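Local structure of particle-associated glycoside hydrolase (6C72) at residues 22-27 / 42-47; 56-61 / 80-85; 139-144 / 190-195; 285-290 / 320-325; 324-329 / 356-361. The protein is a phage tailspike that degrades the capsular polysaccharide of its Acinetobacter baumannii host, probably as a glycosidase, during virus entry. All coordinates share one frame; numbering follows the deposited sequence.

Interaction 1 (22-27 / 42-47)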
# COMPACT_ATOMS: atom_id res chain seq x y z
N ASP A 22 -44.13 14.74 32.09
CA ASP A 22 -43.37 13.59 32.55
C ASP A 22 -43.34 12.43 31.55
O ASP A 22 -42.57 11.48 31.76
CB ASP A 22 -43.90 13.10 33.91
CG ASP A 22 -45.36 12.65 33.86
OD1 ASP A 22 -45.97 12.69 32.77
OD2 ASP A 22 -45.90 12.30 34.92
N SER A 23 -44.14 12.47 30.49
CA SER A 23 -44.21 11.36 29.54
C SER A 23 -44.93 11.83 28.29
O SER A 23 -45.52 12.92 28.27
CB SER A 23 -44.91 10.14 30.13
OG SER A 23 -46.28 10.40 30.34
N VAL A 24 -44.90 10.98 27.26
CA VAL A 24 -45.65 11.26 26.04
C VAL A 24 -47.15 11.21 26.30
O VAL A 24 -47.91 12.04 25.78
CB VAL A 24 -45.23 10.28 24.92
CG1 VAL A 24 -46.31 10.18 23.86
CG2 VAL A 24 -43.93 10.72 24.27
N ASN A 25 -47.60 10.27 27.14
CA ASN A 25 -49.02 10.21 27.46
C ASN A 25 -49.49 11.51 28.09
O ASN A 25 -50.61 11.97 27.84
CB ASN A 25 -49.32 9.02 28.38
CG ASN A 25 -49.30 7.70 27.63
OD1 ASN A 25 -49.38 7.67 26.39
ND2 ASN A 25 -49.21 6.59 28.36
N ALA A 26 -48.66 12.12 28.94
CA ALA A 26 -49.03 13.41 29.52
C ALA A 26 -49.08 14.50 28.46
O ALA A 26 -49.96 15.36 28.49
CB ALA A 26 -48.05 13.78 30.64
N LEU A 27 -48.15 14.45 27.50
CA LEU A 27 -48.14 15.43 26.41
C LEU A 27 -49.41 15.36 25.57
O LEU A 27 -49.91 16.39 25.11
CB LEU A 27 -46.89 15.20 25.54
CG LEU A 27 -46.48 16.23 24.49
CD1 LEU A 27 -46.17 17.59 25.12
CD2 LEU A 27 -45.27 15.72 23.71
N THR A 42 -40.11 14.61 30.18
CA THR A 42 -39.12 14.03 31.09
C THR A 42 -38.64 12.68 30.59
O THR A 42 -37.44 12.39 30.59
CB THR A 42 -39.73 13.89 32.48
OG1 THR A 42 -40.01 15.18 33.04
CG2 THR A 42 -38.81 13.11 33.40
N SER A 43 -39.58 11.81 30.22
CA SER A 43 -39.29 10.51 29.62
C SER A 43 -40.30 10.25 28.52
O SER A 43 -41.25 11.01 28.34
CB SER A 43 -39.36 9.39 30.65
OG SER A 43 -38.68 9.74 31.83
N TYR A 44 -40.10 9.16 27.78
CA TYR A 44 -41.18 8.70 26.92
C TYR A 44 -42.26 8.02 27.75
O TYR A 44 -43.41 8.47 27.77
CB TYR A 44 -40.65 7.75 25.85
CG TYR A 44 -41.62 7.54 24.70
CD1 TYR A 44 -42.72 6.70 24.83
CD2 TYR A 44 -41.43 8.19 23.49
CE1 TYR A 44 -43.59 6.52 23.78
CE2 TYR A 44 -42.29 8.01 22.45
CZ TYR A 44 -43.36 7.17 22.59
OH TYR A 44 -44.21 7.00 21.54
N VAL A 45 -41.91 6.95 28.46
CA VAL A 45 -42.79 6.33 29.44
C VAL A 45 -42.47 6.88 30.82
O VAL A 45 -41.31 6.88 31.25
CB VAL A 45 -42.67 4.79 29.41
CG1 VAL A 45 -43.47 4.18 30.54
CG2 VAL A 45 -43.17 4.26 28.08
N ALA A 46 -43.50 7.34 31.53
CA ALA A 46 -43.30 8.06 32.78
C ALA A 46 -42.49 7.24 33.77
O ALA A 46 -42.76 6.05 33.98
CB ALA A 46 -44.65 8.44 33.39
N GLY A 47 -41.48 7.88 34.36
CA GLY A 47 -40.66 7.31 35.40
C GLY A 47 -39.51 6.43 34.94
O GLY A 47 -38.81 5.87 35.80

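Interaction 2 (56-61 / 80-85)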
# COMPACT_ATOMS: atom_id res chain seq x y z
N LEU A 56 -42.48 20.82 19.19
CA LEU A 56 -43.05 22.09 18.77
C LEU A 56 -44.53 21.91 18.45
O LEU A 56 -44.91 20.96 17.76
CB LEU A 56 -42.32 22.67 17.55
CG LEU A 56 -40.86 23.12 17.73
CD1 LEU A 56 -40.34 23.79 16.46
CD2 LEU A 56 -40.74 24.05 18.92
N TRP A 57 -45.35 22.82 18.95
CA TRP A 57 -46.79 22.69 18.82
C TRP A 57 -47.25 23.11 17.43
O TRP A 57 -46.88 24.19 16.95
CB TRP A 57 -47.49 23.53 19.89
CG TRP A 57 -48.97 23.58 19.79
CD1 TRP A 57 -49.74 24.67 19.48
CD2 TRP A 57 -49.89 22.49 19.99
NE1 TRP A 57 -51.07 24.33 19.49
CE2 TRP A 57 -51.19 22.99 19.79
CE3 TRP A 57 -49.73 21.14 20.32
CZ2 TRP A 57 -52.33 22.20 19.91
CZ3 TRP A 57 -50.86 20.35 20.44
CH2 TRP A 57 -52.15 20.88 20.24
N ASP A 58 -48.03 22.26 16.77
CA ASP A 58 -48.68 22.59 15.51
C ASP A 58 -50.18 22.43 15.74
O ASP A 58 -50.68 21.31 15.89
CB ASP A 58 -48.19 21.70 14.36
CG ASP A 58 -48.64 22.20 12.98
OD1 ASP A 58 -49.27 23.27 12.89
OD2 ASP A 58 -48.35 21.51 11.98
N ALA A 59 -50.89 23.56 15.78
CA ALA A 59 -52.31 23.53 16.11
C ALA A 59 -53.15 22.88 15.02
O ALA A 59 -54.19 22.26 15.32
CB ALA A 59 -52.81 24.96 16.37
N ASN A 60 -52.73 22.96 13.77
CA ASN A 60 -53.52 22.46 12.66
C ASN A 60 -53.22 21.01 12.30
O ASN A 60 -53.92 20.45 11.45
CB ASN A 60 -53.32 23.34 11.43
CG ASN A 60 -53.42 24.81 11.75
OD1 ASN A 60 -54.37 25.25 12.40
ND2 ASN A 60 -52.43 25.57 11.31
N ASN A 61 -52.21 20.40 12.91
CA ASN A 61 -51.72 19.11 12.43
C ASN A 61 -52.79 18.03 12.56
O ASN A 61 -53.37 17.83 13.64
CB ASN A 61 -50.48 18.69 13.22
CG ASN A 61 -49.78 17.51 12.60
OD1 ASN A 61 -50.21 16.37 12.75
ND2 ASN A 61 -48.66 17.77 11.94
N ALA A 80 -50.84 18.74 17.18
CA ALA A 80 -49.82 17.76 17.49
C ALA A 80 -48.56 18.45 17.99
O ALA A 80 -48.28 19.60 17.65
CB ALA A 80 -49.46 16.90 16.27
N TRP A 81 -47.84 17.74 18.84
CA TRP A 81 -46.49 18.14 19.21
C TRP A 81 -45.52 17.46 18.27
O TRP A 81 -45.54 16.23 18.14
CB TRP A 81 -46.19 17.78 20.66
CG TRP A 81 -47.07 18.49 21.64
CD1 TRP A 81 -48.22 18.02 22.20
CD2 TRP A 81 -46.87 19.81 22.16
NE1 TRP A 81 -48.74 18.96 23.04
CE2 TRP A 81 -47.94 20.07 23.04
CE3 TRP A 81 -45.89 20.80 21.97
CZ2 TRP A 81 -48.06 21.28 23.73
CZ3 TRP A 81 -46.01 22.00 22.66
CH2 TRP A 81 -47.08 22.23 23.53
N LEU A 82 -44.68 18.25 17.62
CA LEU A 82 -43.78 17.76 16.59
C LEU A 82 -42.37 17.62 17.16
O LEU A 82 -41.81 18.58 17.71
CB LEU A 82 -43.77 18.68 15.38
CG LEU A 82 -45.14 18.88 14.74
CD1 LEU A 82 -45.00 19.65 13.44
CD2 LEU A 82 -45.86 17.55 14.53
N LEU A 83 -41.81 16.42 17.02
CA LEU A 83 -40.49 16.11 17.53
C LEU A 83 -39.43 16.99 16.88
O LEU A 83 -39.44 17.20 15.66
CB LEU A 83 -40.18 14.64 17.25
CG LEU A 83 -38.85 14.13 17.77
CD1 LEU A 83 -38.91 14.11 19.30
CD2 LEU A 83 -38.50 12.77 17.17
N GLN A 84 -38.48 17.48 17.69
CA GLN A 84 -37.33 18.24 17.20
C GLN A 84 -36.08 17.41 17.45
O GLN A 84 -35.67 17.22 18.60
CB GLN A 84 -37.20 19.60 17.87
CG GLN A 84 -38.40 20.51 17.70
CD GLN A 84 -38.74 20.81 16.23
OE1 GLN A 84 -39.88 20.62 15.81
NE2 GLN A 84 -37.75 21.30 15.47
N VAL A 85 -35.47 16.92 16.38
CA VAL A 85 -34.22 16.19 16.47
C VAL A 85 -33.07 17.19 16.43
O VAL A 85 -32.98 18.00 15.50
CB VAL A 85 -34.09 15.17 15.33
CG1 VAL A 85 -32.71 14.51 15.38
CG2 VAL A 85 -35.20 14.14 15.40

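Interaction 3 (139-144 / 190-195)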
# COMPACT_ATOMS: atom_id res chain seq x y z
N ALA A 139 -33.99 -4.23 11.33
CA ALA A 139 -34.02 -2.92 10.72
C ALA A 139 -33.53 -3.00 9.29
O ALA A 139 -32.58 -3.74 8.97
CB ALA A 139 -33.18 -1.90 11.49
N MET A 140 -34.20 -2.26 8.43
CA MET A 140 -33.75 -2.04 7.07
C MET A 140 -32.97 -0.73 7.08
O MET A 140 -33.50 0.30 7.50
CB MET A 140 -34.96 -1.99 6.13
CG MET A 140 -34.66 -1.96 4.67
SD MET A 140 -36.17 -2.10 3.67
CE MET A 140 -36.95 -3.51 4.45
N ALA A 141 -31.69 -0.80 6.71
CA ALA A 141 -30.87 0.41 6.65
C ALA A 141 -31.40 1.36 5.58
O ALA A 141 -31.97 0.95 4.56
CB ALA A 141 -29.41 0.05 6.36
N LYS A 142 -31.22 2.65 5.82
CA LYS A 142 -31.58 3.70 4.88
C LYS A 142 -30.38 4.62 4.70
O LYS A 142 -29.52 4.72 5.57
CB LYS A 142 -32.81 4.47 5.38
CG LYS A 142 -34.05 3.59 5.59
CD LYS A 142 -34.38 2.79 4.33
CE LYS A 142 -35.34 1.63 4.60
NZ LYS A 142 -36.75 2.08 4.77
N SER A 143 -30.35 5.32 3.57
CA SER A 143 -29.12 6.01 3.17
C SER A 143 -28.71 7.07 4.19
O SER A 143 -29.54 7.80 4.74
CB SER A 143 -29.29 6.64 1.79
OG SER A 143 -29.41 5.63 0.80
N ASN A 144 -27.40 7.10 4.47
CA ASN A 144 -26.79 8.12 5.32
C ASN A 144 -27.35 8.09 6.74
O ASN A 144 -27.40 9.11 7.43
CB ASN A 144 -26.95 9.51 4.69
CG ASN A 144 -26.39 9.58 3.27
OD1 ASN A 144 -27.09 9.97 2.33
ND2 ASN A 144 -25.13 9.18 3.11
N TYR A 190 -29.78 -6.57 10.44
CA TYR A 190 -29.56 -5.29 9.79
C TYR A 190 -29.37 -5.52 8.29
O TYR A 190 -28.30 -5.96 7.85
CB TYR A 190 -28.34 -4.60 10.39
CG TYR A 190 -28.26 -3.11 10.15
CD1 TYR A 190 -29.40 -2.35 9.89
CD2 TYR A 190 -27.01 -2.45 10.17
CE1 TYR A 190 -29.31 -0.97 9.68
CE2 TYR A 190 -26.91 -1.08 9.95
CZ TYR A 190 -28.06 -0.35 9.71
OH TYR A 190 -27.96 1.01 9.50
N LEU A 191 -30.40 -5.23 7.50
CA LEU A 191 -30.35 -5.39 6.05
C LEU A 191 -30.03 -4.06 5.37
O LEU A 191 -30.70 -3.06 5.62
CB LEU A 191 -31.67 -5.95 5.53
CG LEU A 191 -31.84 -6.07 4.01
CD1 LEU A 191 -30.87 -7.07 3.41
CD2 LEU A 191 -33.29 -6.39 3.65
N VAL A 192 -29.01 -4.05 4.53
CA VAL A 192 -28.70 -2.84 3.78
C VAL A 192 -29.12 -3.07 2.34
O VAL A 192 -28.34 -3.64 1.56
CB VAL A 192 -27.21 -2.48 3.88
CG1 VAL A 192 -26.99 -1.11 3.30
CG2 VAL A 192 -26.73 -2.56 5.34
N PRO A 193 -30.31 -2.62 1.93
CA PRO A 193 -30.81 -2.90 0.58
C PRO A 193 -29.91 -2.30 -0.48
O PRO A 193 -29.09 -1.42 -0.21
CB PRO A 193 -32.19 -2.24 0.55
CG PRO A 193 -32.56 -2.04 1.94
CD PRO A 193 -31.27 -1.83 2.72
N GLU A 194 -30.10 -2.77 -1.71
CA GLU A 194 -29.44 -2.15 -2.85
C GLU A 194 -29.86 -0.69 -2.95
O GLU A 194 -30.96 -0.31 -2.54
CB GLU A 194 -29.75 -2.91 -4.14
CG GLU A 194 -31.23 -2.91 -4.54
CD GLU A 194 -32.01 -4.05 -3.91
OE1 GLU A 194 -31.52 -4.60 -2.89
OE2 GLU A 194 -33.10 -4.39 -4.44
N ASN A 195 -28.95 0.14 -3.46
CA ASN A 195 -29.11 1.58 -3.60
C ASN A 195 -29.19 2.32 -2.27
O ASN A 195 -29.46 3.53 -2.27
CB ASN A 195 -30.31 1.95 -4.48
CG ASN A 195 -30.03 1.73 -5.94
OD1 ASN A 195 -28.92 2.00 -6.41
ND2 ASN A 195 -31.03 1.26 -6.69
O HOH W 1 -29.18 3.09 8.14
O HOH W 2 -28.66 5.91 -2.02

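Interaction 4 (285-290 / 320-325)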
# COMPACT_ATOMS: atom_id res chain seq x y z
N CYS A 285 -9.70 -6.16 12.75
CA CYS A 285 -10.88 -6.97 13.00
C CYS A 285 -10.45 -8.40 13.27
O CYS A 285 -9.35 -8.80 12.89
CB CYS A 285 -11.84 -6.93 11.80
SG CYS A 285 -12.44 -5.26 11.43
N THR A 286 -11.30 -9.19 13.92
CA THR A 286 -10.99 -10.59 14.13
C THR A 286 -12.11 -11.46 13.58
O THR A 286 -13.24 -11.00 13.40
CB THR A 286 -10.77 -10.93 15.62
OG1 THR A 286 -12.03 -10.96 16.32
CG2 THR A 286 -9.83 -9.94 16.30
N PHE A 287 -11.77 -12.70 13.25
CA PHE A 287 -12.72 -13.70 12.77
C PHE A 287 -12.44 -14.98 13.56
O PHE A 287 -11.37 -15.58 13.39
CB PHE A 287 -12.58 -13.93 11.26
CG PHE A 287 -12.65 -12.66 10.43
CD1 PHE A 287 -11.51 -11.89 10.22
CD2 PHE A 287 -13.85 -12.25 9.87
CE1 PHE A 287 -11.56 -10.73 9.47
CE2 PHE A 287 -13.92 -11.09 9.10
CZ PHE A 287 -12.76 -10.33 8.90
N GLN A 288 -13.35 -15.36 14.45
CA GLN A 288 -13.03 -16.39 15.44
C GLN A 288 -14.16 -17.41 15.53
O GLN A 288 -15.31 -17.04 15.77
CB GLN A 288 -12.77 -15.77 16.82
CG GLN A 288 -12.07 -14.43 16.74
CD GLN A 288 -11.39 -14.03 18.04
OE1 GLN A 288 -10.68 -14.84 18.65
NE2 GLN A 288 -11.58 -12.78 18.45
N GLN A 289 -13.81 -18.69 15.36
CA GLN A 289 -14.69 -19.82 15.67
C GLN A 289 -14.14 -20.53 16.91
O GLN A 289 -13.47 -21.56 16.81
CB GLN A 289 -14.79 -20.76 14.47
CG GLN A 289 -15.45 -20.14 13.25
CD GLN A 289 -16.99 -20.20 13.29
OE1 GLN A 289 -17.60 -20.25 14.35
NE2 GLN A 289 -17.61 -20.18 12.11
N LEU A 290 -14.47 -20.01 18.08
CA LEU A 290 -13.93 -20.53 19.33
C LEU A 290 -14.98 -21.28 20.16
O LEU A 290 -14.76 -21.51 21.35
CB LEU A 290 -13.32 -19.39 20.16
CG LEU A 290 -12.15 -18.68 19.48
CD1 LEU A 290 -11.51 -17.67 20.43
CD2 LEU A 290 -11.11 -19.69 18.98
N CYS A 320 -5.53 -8.19 10.99
CA CYS A 320 -6.69 -8.97 11.40
C CYS A 320 -6.24 -10.30 11.98
O CYS A 320 -5.11 -10.74 11.75
CB CYS A 320 -7.64 -9.21 10.21
SG CYS A 320 -8.43 -7.69 9.61
N VAL A 321 -7.11 -10.92 12.76
CA VAL A 321 -6.87 -12.22 13.36
C VAL A 321 -7.90 -13.20 12.80
O VAL A 321 -9.10 -12.92 12.80
CB VAL A 321 -6.95 -12.19 14.90
CG1 VAL A 321 -6.85 -13.61 15.47
CG2 VAL A 321 -5.85 -11.29 15.47
N PHE A 322 -7.42 -14.34 12.30
CA PHE A 322 -8.24 -15.47 11.93
C PHE A 322 -7.90 -16.59 12.89
O PHE A 322 -6.75 -17.03 12.95
CB PHE A 322 -8.00 -15.89 10.49
CG PHE A 322 -8.12 -14.76 9.51
CD1 PHE A 322 -9.36 -14.43 8.97
CD2 PHE A 322 -7.00 -14.06 9.10
CE1 PHE A 322 -9.49 -13.38 8.07
CE2 PHE A 322 -7.11 -13.02 8.17
CZ PHE A 322 -8.36 -12.67 7.66
N ASN A 323 -8.89 -17.06 13.65
CA ASN A 323 -8.63 -17.98 14.74
C ASN A 323 -9.72 -19.04 14.79
O ASN A 323 -10.90 -18.70 14.83
CB ASN A 323 -8.53 -17.21 16.07
CG ASN A 323 -8.00 -18.05 17.20
OD1 ASN A 323 -7.65 -19.21 17.01
ND2 ASN A 323 -7.91 -17.46 18.39
N ALA A 324 -9.33 -20.30 14.83
CA ALA A 324 -10.31 -21.37 14.86
C ALA A 324 -9.79 -22.52 15.71
O ALA A 324 -8.59 -22.82 15.70
CB ALA A 324 -10.66 -21.86 13.45
N LEU A 325 -10.69 -23.12 16.46
CA LEU A 325 -10.42 -24.39 17.13
C LEU A 325 -11.11 -25.50 16.36
O LEU A 325 -12.09 -25.26 15.64
CB LEU A 325 -10.91 -24.37 18.58
CG LEU A 325 -10.35 -23.27 19.49
CD1 LEU A 325 -11.08 -23.24 20.85
CD2 LEU A 325 -8.85 -23.42 19.67
O HOH W 3 -14.62 -24.15 16.81

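Interaction 5 (324-329 / 356-361)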
# COMPACT_ATOMS: atom_id res chain seq x y z
N ALA A 324 -9.33 -20.30 14.83
CA ALA A 324 -10.31 -21.37 14.86
C ALA A 324 -9.79 -22.52 15.71
O ALA A 324 -8.59 -22.82 15.70
CB ALA A 324 -10.66 -21.86 13.45
N LEU A 325 -10.69 -23.12 16.46
CA LEU A 325 -10.42 -24.39 17.13
C LEU A 325 -11.11 -25.50 16.36
O LEU A 325 -12.09 -25.26 15.64
CB LEU A 325 -10.91 -24.37 18.58
CG LEU A 325 -10.35 -23.27 19.49
CD1 LEU A 325 -11.08 -23.24 20.85
CD2 LEU A 325 -8.85 -23.42 19.67
N ALA A 326 -10.57 -26.70 16.48
CA ALA A 326 -11.15 -27.83 15.77
C ALA A 326 -12.62 -27.99 16.15
O ALA A 326 -13.01 -27.78 17.30
CB ALA A 326 -10.36 -29.11 16.08
N SER A 327 -13.44 -28.32 15.15
CA SER A 327 -14.86 -28.53 15.37
C SER A 327 -15.37 -29.63 14.44
O SER A 327 -14.89 -29.75 13.31
CB SER A 327 -15.66 -27.25 15.17
OG SER A 327 -17.01 -27.44 15.53
N ALA A 328 -16.32 -30.43 14.93
CA ALA A 328 -16.83 -31.57 14.16
C ALA A 328 -17.43 -31.12 12.82
O ALA A 328 -18.41 -30.36 12.78
CB ALA A 328 -17.87 -32.32 14.99
N GLY A 329 -16.84 -31.61 11.72
CA GLY A 329 -17.27 -31.27 10.38
C GLY A 329 -16.76 -29.96 9.85
O GLY A 329 -16.96 -29.67 8.66
N LYS A 356 -4.37 -18.11 13.72
CA LYS A 356 -4.15 -18.77 14.99
C LYS A 356 -4.95 -20.06 15.06
O LYS A 356 -5.96 -20.23 14.36
CB LYS A 356 -4.56 -17.85 16.15
CG LYS A 356 -3.71 -16.61 16.30
CD LYS A 356 -4.24 -15.72 17.40
CE LYS A 356 -3.40 -14.47 17.56
NZ LYS A 356 -4.03 -13.52 18.50
N GLY A 357 -4.51 -20.95 15.93
CA GLY A 357 -5.20 -22.21 16.11
C GLY A 357 -5.15 -23.07 14.87
O GLY A 357 -4.06 -23.46 14.43
N LYS A 358 -6.30 -23.35 14.28
CA LYS A 358 -6.33 -24.15 13.07
C LYS A 358 -6.40 -23.32 11.79
O LYS A 358 -6.34 -23.89 10.70
CB LYS A 358 -7.53 -25.10 13.11
CG LYS A 358 -7.53 -26.06 14.26
CD LYS A 358 -6.50 -27.13 14.07
CE LYS A 358 -6.56 -28.13 15.21
NZ LYS A 358 -5.64 -29.28 14.96
N ALA A 359 -6.47 -22.00 11.90
CA ALA A 359 -6.76 -21.17 10.72
C ALA A 359 -5.67 -21.29 9.67
O ALA A 359 -4.48 -21.32 9.99
CB ALA A 359 -6.93 -19.72 11.13
N THR A 360 -6.08 -21.34 8.40
CA THR A 360 -5.19 -21.51 7.26
C THR A 360 -5.88 -20.98 6.00
O THR A 360 -7.10 -20.89 5.94
CB THR A 360 -4.78 -22.98 7.09
OG1 THR A 360 -3.86 -23.10 5.99
CG2 THR A 360 -6.00 -23.85 6.85
N ILE A 361 -5.08 -20.60 5.01
CA ILE A 361 -5.61 -20.03 3.77
C ILE A 361 -5.97 -21.16 2.81
O ILE A 361 -5.18 -22.10 2.64
CB ILE A 361 -4.60 -19.08 3.13
CG1 ILE A 361 -4.36 -17.87 4.04
CG2 ILE A 361 -5.04 -18.67 1.73
CD1 ILE A 361 -3.22 -17.02 3.57

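Interaction 1 (22-27 / 42-47)
Val-24 N donates to Tyr-44 O at 3.0 Å in a nearly straight bond (171° at the hydrogen); the donor lies in the plane of the carbonyl, on one of its lone pairs. A second link, from Ser-43 N to Asp-22 O, is long and bent and counts as weak. Between the two, Ser-23 CA turns its hydrogen to Ser-43 O at 3.2 Å and adds a CH...O contact. Ser-23 is the N-cap of helix 24-27. Its OG, between the backbone N and the carbonyl carbon (chi1 68°), accepts from Ala-26 N at 3.3 Å. The loop therefore grips the first turn of the helix by the N-H of Val-24 while the serine hydroxyl caps that of Ala-26. Around these bonds the packing is close. Ser-23 CB lies 3.7 Å from Ala-46 CB, and Asp-22 CA meets Thr-42 CB. The main apolar contact is Val-24 on Tyr-44: the methyl CG2 sits over one face of the ring, 3.7 Å from its centroid, in a CH-pi contact displaced toward the rim on the CD2-CE2 side. The phenol oxygen of Tyr-44 is hydrogen-bonded to Gly-67 O, which fixes the far end of the ring. Thr-42 OG1 binds Val-21 O, and Ser-43 OG pairs with Gly-49 N. The short helix thus packs on the N-terminal mixed sheet, Val-24 and Leu-27 touching Tyr-55 of strand 54-58 and Ile-71 of strand 70-72, while the loop leaving strand 38-41 closes over its start.

Interaction 2 (56-61 / 80-85)
Leu-56 O takes the shortest bond of this antiparallel pair, from Leu-82 N at 2.7 Å, and Leu-56 N returns one to Leu-82 O at 2.8 Å. Two residues on, Asp-58 N reaches Ala-80 O at 2.8 Å, and Ala-80 N answers to Asp-58 O. Trp-57 and Trp-81 form the non-hydrogen-bonded pair between these two rungs, with both indoles on one face of the sheet. Trp-57 CE3 stands over the centre of the Trp-81 indole, 3.4 Å from CE2, with the planes inclined at 52°. Trp-57 CB adds a CH-pi contact over the six-membered ring of Trp-81, 3.9 Å from its centroid. The two CG atoms leave their backbones differently, anti to N in Trp-57 (chi1 175°) and anti to the carbonyl carbon in Trp-81 (chi1 -63°), and the indoles cross at a slant rather than lying side by side. Trp-81 NE1 is satisfied by Val-30 O. On the other face Leu-82 CD1 touches Asp-58 CB at 3.9 Å. Asn-61, from the loop that follows, brings CB to 3.7 Å from Ala-80 CB. Strand 80-83 lies between strand 54-58 and the outermost strand 70-72 of the N-terminal mixed sheet, and Trp-81 also packs on Tyr-55.

Interaction 3 (139-144 / 190-195)
Ala-141 N donates to Leu-191 O at 2.7 Å and Leu-191 N to Ala-139 O at 3.0 Å, both close to straight; Leu-191 thus bonds on either side of Met-140, as in a parallel ladder. Side chains pack beside this short ladder. Ala-141 CB lies 3.5 Å from Tyr-190 CE1 and also touches CZ and OH of that ring, while Val-192 CG2 meets the same methyl at 3.9 Å. Ala-139 O lies at the edge of the tyrosine ring, near its plane. Met-140 CG, from the end of its strand, comes within 3.4 Å of Pro-193 CG just past strand 191-192, the two side chains crossing obliquely. In the next shell, a water accepts from Lys-142 N and is hydrogen-bonded to Tyr-190 OH at 2.8 Å, linking the loop to the phenol, which also has Gly-200 O as a partner. A second water is hydrogen-bonded to Ser-143 OG, and its approach to Asn-195 O is doubtfully short; Ser-143 OG is held as well by Thr-197 N. Lys-142 NZ pairs with Asp-118 of helix 110-122 and with Ser-156 of the third subunit, and Glu-194 and Asn-195 bind backbone groups of that subunit. The contact therefore joins strands 133-140 and 188-192, neighbouring parallel strands of the solenoid, with helix 110-122 against Ala-139 and Lys-142, and strand 220-224 paired beyond Tyr-190.

Interaction 4 (285-290 / 320-325)
Two successive rungs of a right-handed parallel beta-helix, the fold common among phage tailspikes, meet here in register: strand 286-289 runs parallel to strand 321-324, with axes 4.7 Å apart. Five backbone bonds alternate across the gap, beginning with Val-321 N to Cys-285 O and ending with Leu-325 N to Gln-289 O. The shortest joins Phe-287 N to Val-321 O at 2.7 Å. At three positions, Cys, Phe and Leu, the same residue recurs on both rungs. Phe-287 and Phe-322 point inward side by side, their ring planes only 9° apart but slid so that the rings barely overlap; CD1 of Phe-287 touches CE1 of Phe-322 at 3.3 Å. Both have CG anti to the carbonyl carbon (chi1 -52° and -53°), and this shared torsion starts the two side chains in the same direction. The ladder continues through Phe-355, stacked on Phe-322, and Phe-264, whose ring meets Phe-287. Cys-285 and Cys-320 are likewise neighbours, CB of the first 4.1 Å from SG of the second, without a disulfide. On the opposite face Thr-286 CG2 lies 3.9 Å from Val-321 CB, the two side chains pointing the same way. Thr-286 OG1 accepts from Gln-288 NE2 and is also bonded to Asn-263 OD1. Gln-289 turns to the face of the phenylalanines, where its amide binds Ala-267 O. At the end of the ladder Leu-290 CD2 packs on Leu-325 CG at 3.7 Å, and a water donates to both Gln-289 O (2.8 Å) and Leu-325 O (3.0 Å).

Interaction 5 (324-329 / 356-361)
A parallel backbone pairing that ends in a tight turn marks this contact, at a turn of the beta-helix where one rung leaves strand 321-324 and the next passes from strand 354-357 into strand 360-363. Ala-324 is held at both its polar backbone atoms. Its O accepts from Lys-358 N at 2.7 Å (162° at the hydrogen), while its N gives a weak bond to Lys-356 O at 3.4 Å. Lys-356 O also takes Ala-359 N at 3.1 Å, closing a type II' turn from Lys-356 to Ala-359. Gly-357, second in that turn, has positive phi (65°), a conformation that favours glycine, and its CA makes a CH...O contact with Ala-324 O. The side-chain contact is modest and comes from Lys-358. Its CG, set beside its own backbone N and anti to the carbonyl carbon (chi1 -60°), passes 3.8 Å from Ala-326 N, and CE lies 4.0 Å from Ala-326 CB. The ammonium group forms a salt bridge with Asp-407. The turn is tied further by Gly-357 N to Asp-380 OD2. Ala-359 packs on Phe-322 of strand 321-324, and beyond the turn the chain runs on in strand 360-363, with Thr-360 bonded to Val-334 of the preceding rung and Ile-361 to Ser-385 of the following one.

Overall arrangement
Interactions 1 and 2 belong to the N-terminal mixed sheet and touch, Leu-27 CG packing 3.4 Å from Trp-81 CD1; both are partly buried, interaction 1 with exposed residues at its rim. Interactions 3, 4 and 5 lie along the parallel beta-helix. Interaction 3 is the most buried, backed by a helix and the third subunit, with a water between Lys-142 N and Tyr-190 OH. Interaction 4 joins two rungs through five backbone bonds and an inward pair of near-parallel phenylalanines, with exposed leucines at its end. Interaction 5 shares Ala-324 and Leu-325 with it and carries the pairing onto the next rung, where the contact is made by a turn and a lysine chain.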